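Long-range contact in ferulic acid esterase, AmCE1/Fae1A (Anaeromyces mucronatus, PDB 5CXX), which probably acts as a feruloyl esterase of the alpha/beta-hydrolase fold, releasing ferulic acid, which its pocket binds: residues N43-V48 with I96-V101. Residues are numbered along the deposited sequence; the frame is centred on the assembly and turned at random.
Sequences NVILPV and IVLPDV
Asn43 O is gripped by two groups of the facing strand: it accepts the N-H of Leu98 over 2.8 Å from Leu98 N, within the carbonyl plane, and takes a CA-H...O contact from Val97 CA at 3.3 Å. This is the antiparallel edge of an alpha/beta-hydrolase sheet, where strand 38-45 runs against strand 95-99 and the strands beyond it, beginning with 58-62, lie parallel to the latter. The ladder illustrates how antiparallel pairs alternate. At Asn43–Leu98 and again at Ile45–Ile96 the backbones exchange two hydrogen bonds, whereas Val44–Val97 between them is a non-hydrogen-bonded pair; Val44 instead bonds through its backbone to Lys27 of strand 26-33, at one edge of the sheet, and Val97 to Val59 and Tyr61. Of the two bonds at the Ile45–Ile96 pair, the one from Ile45 N reaches Ile96 O at 2.8 Å, almost in line with the carbonyl (C=O...N 168°).

Side chains alternate with the same rhythm. Val44 and Val97 share one face, Val97 against Met137 of helix 125-140 and Val44 against Ile29 of strand 26-33; Asn43, Ile45, Ile96 and Leu98 line the other face. There Ile45 does most of the joining. Its CG1 branch stands beside its own backbone N (chi1 -59°) and carries CD1 to the side chains of strand 95-99, which it crosses obliquely, with Ile96 CG2 3.9 Å from Ile45 CD1 and Leu98 CG also against that methyl. Across to strand 95-99 Asn43 offers its CB, packed against Leu98 CB, while buried Asn43 ND2 donates to Asp70 OD1 and, weakly, to Glu69 O, tying the strand to the loop that follows strand 58-62. Leu98 closes the apolar row, its CD1 methyl 4.0 Å from Ile45 CD1.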
loop_
_atom_site.group_PDB
_atom_site.type_symbol
_atom_site.label_atom_id
_atom_site.label_comp_id
_atom_site.label_asym_id
_atom_site.label_seq_id
_atom_site.Cartn_x
_atom_site.Cartn_y
_atom_site.Cartn_z
ATOM N N ASN A 43 -1.944 12.629 -4.162
ATOM C CA ASN A 43 -1.894 12.572 -5.621
ATOM C C ASN A 43 -2.941 11.625 -6.129
ATOM O O ASN A 43 -3.102 10.497 -5.629
ATOM C CB ASN A 43 -0.540 12.099 -6.096
ATOM C CG ASN A 43 0.518 13.173 -5.902
ATOM O OD1 ASN A 43 0.383 14.279 -6.423
ATOM N ND2 ASN A 43 1.556 12.870 -5.119
ATOM N N VAL A 44 -3.632 12.082 -7.158
ATOM C CA VAL A 44 -4.519 11.216 -7.915
ATOM C C VAL A 44 -3.929 11.012 -9.311
ATOM O O VAL A 44 -3.674 11.982 -10.028
ATOM C CB VAL A 44 -5.939 11.807 -7.993
ATOM C CG1 VAL A 44 -6.865 10.915 -8.862
ATOM C CG2 VAL A 44 -6.520 11.913 -6.573
ATOM N N ILE A 45 -3.791 9.748 -9.689
ATOM C CA ILE A 45 -3.208 9.376 -10.987
ATOM C C ILE A 45 -4.304 8.658 -11.790
ATOM O O ILE A 45 -4.602 7.476 -11.534
ATOM C CB ILE A 45 -1.985 8.500 -10.758
ATOM C CG1 ILE A 45 -0.920 9.225 -9.899
ATOM C CG2 ILE A 45 -1.432 8.015 -12.141
ATOM C CD1 ILE A 45 0.003 8.166 -9.142
ATOM N N LEU A 46 -4.929 9.391 -12.699
ATOM C CA LEU A 46 -5.966 8.802 -13.558
ATOM C C LEU A 46 -5.338 7.996 -14.672
ATOM O O LEU A 46 -4.269 8.334 -15.133
ATOM C CB LEU A 46 -6.843 9.911 -14.128
ATOM C CG LEU A 46 -7.575 10.711 -13.033
ATOM C CD1 LEU A 46 -8.315 11.920 -13.645
ATOM C CD2 LEU A 46 -8.526 9.842 -12.105
ATOM N N PRO A 47 -6.023 6.939 -15.123
ATOM C CA PRO A 47 -5.440 6.093 -16.164
ATOM C C PRO A 47 -5.359 6.866 -17.488
ATOM O O PRO A 47 -6.084 7.821 -17.707
ATOM C CB PRO A 47 -6.417 4.912 -16.258
ATOM C CG PRO A 47 -7.733 5.519 -15.860
ATOM C CD PRO A 47 -7.311 6.420 -14.657
ATOM N N VAL A 48 -4.454 6.428 -18.342
ATOM C CA VAL A 48 -4.361 6.992 -19.678
ATOM C C VAL A 48 -5.717 6.845 -20.350
ATOM O O VAL A 48 -6.283 5.745 -20.328
ATOM C CB VAL A 48 -3.274 6.261 -20.479
ATOM C CG1 VAL A 48 -3.322 6.662 -21.941
ATOM C CG2 VAL A 48 -1.896 6.568 -19.867
ATOM N N ILE A 96 -4.787 5.312 -9.467
ATOM C CA ILE A 96 -3.838 5.136 -8.366
ATOM C C ILE A 96 -3.879 6.405 -7.507
ATOM O O ILE A 96 -3.811 7.535 -8.032
ATOM C CB ILE A 96 -2.400 4.955 -8.917
ATOM C CG1 ILE A 96 -2.307 3.715 -9.841
ATOM C CG2 ILE A 96 -1.366 4.807 -7.699
ATOM C CD1 ILE A 96 -0.955 3.799 -10.595
ATOM N N VAL A 97 -4.046 6.224 -6.198
ATOM C CA VAL A 97 -4.057 7.354 -5.248
ATOM C C VAL A 97 -2.866 7.224 -4.308
ATOM O O VAL A 97 -2.662 6.169 -3.710
ATOM C CB VAL A 97 -5.392 7.377 -4.459
ATOM C CG1 VAL A 97 -5.395 8.528 -3.373
ATOM C CG2 VAL A 97 -6.609 7.544 -5.437
ATOM N N LEU A 98 -2.094 8.297 -4.183
ATOM C CA LEU A 98 -0.943 8.339 -3.232
ATOM C C LEU A 98 -1.306 9.325 -2.128
ATOM O O LEU A 98 -1.198 10.560 -2.293
ATOM C CB LEU A 98 0.352 8.790 -3.906
ATOM C CG LEU A 98 0.703 8.109 -5.230
ATOM C CD1 LEU A 98 2.071 8.642 -5.732
ATOM C CD2 LEU A 98 0.714 6.576 -5.034
ATOM N N PRO A 99 -1.761 8.819 -0.979
ATOM C CA PRO A 99 -2.099 9.726 0.129
ATOM C C PRO A 99 -0.846 10.204 0.870
ATOM O O PRO A 99 0.238 9.660 0.729
ATOM C CB PRO A 99 -2.933 8.861 1.084
ATOM C CG PRO A 99 -3.392 7.661 0.207
ATOM C CD PRO A 99 -2.167 7.422 -0.695
ATOM N N ASP A 100 -1.084 11.254 1.666
ATOM C CA ASP A 100 -0.193 11.552 2.794
ATOM C C ASP A 100 -0.680 10.729 3.973
ATOM O O ASP A 100 -1.833 10.897 4.421
ATOM C CB ASP A 100 -0.273 13.063 3.069
ATOM C CG ASP A 100 0.505 13.484 4.313
ATOM O OD1 ASP A 100 1.066 12.608 5.017
ATOM O OD2 ASP A 100 0.535 14.743 4.541
ATOM N N VAL A 101 0.112 9.744 4.382
ATOM C CA VAL A 101 -0.348 8.729 5.340
ATOM C C VAL A 101 -0.253 9.224 6.790
ATOM O O VAL A 101 -0.865 8.634 7.683
ATOM C CB VAL A 101 0.497 7.428 5.192
ATOM C CG1 VAL A 101 -0.078 6.258 6.080
ATOM C CG2 VAL A 101 0.464 7.051 3.716
#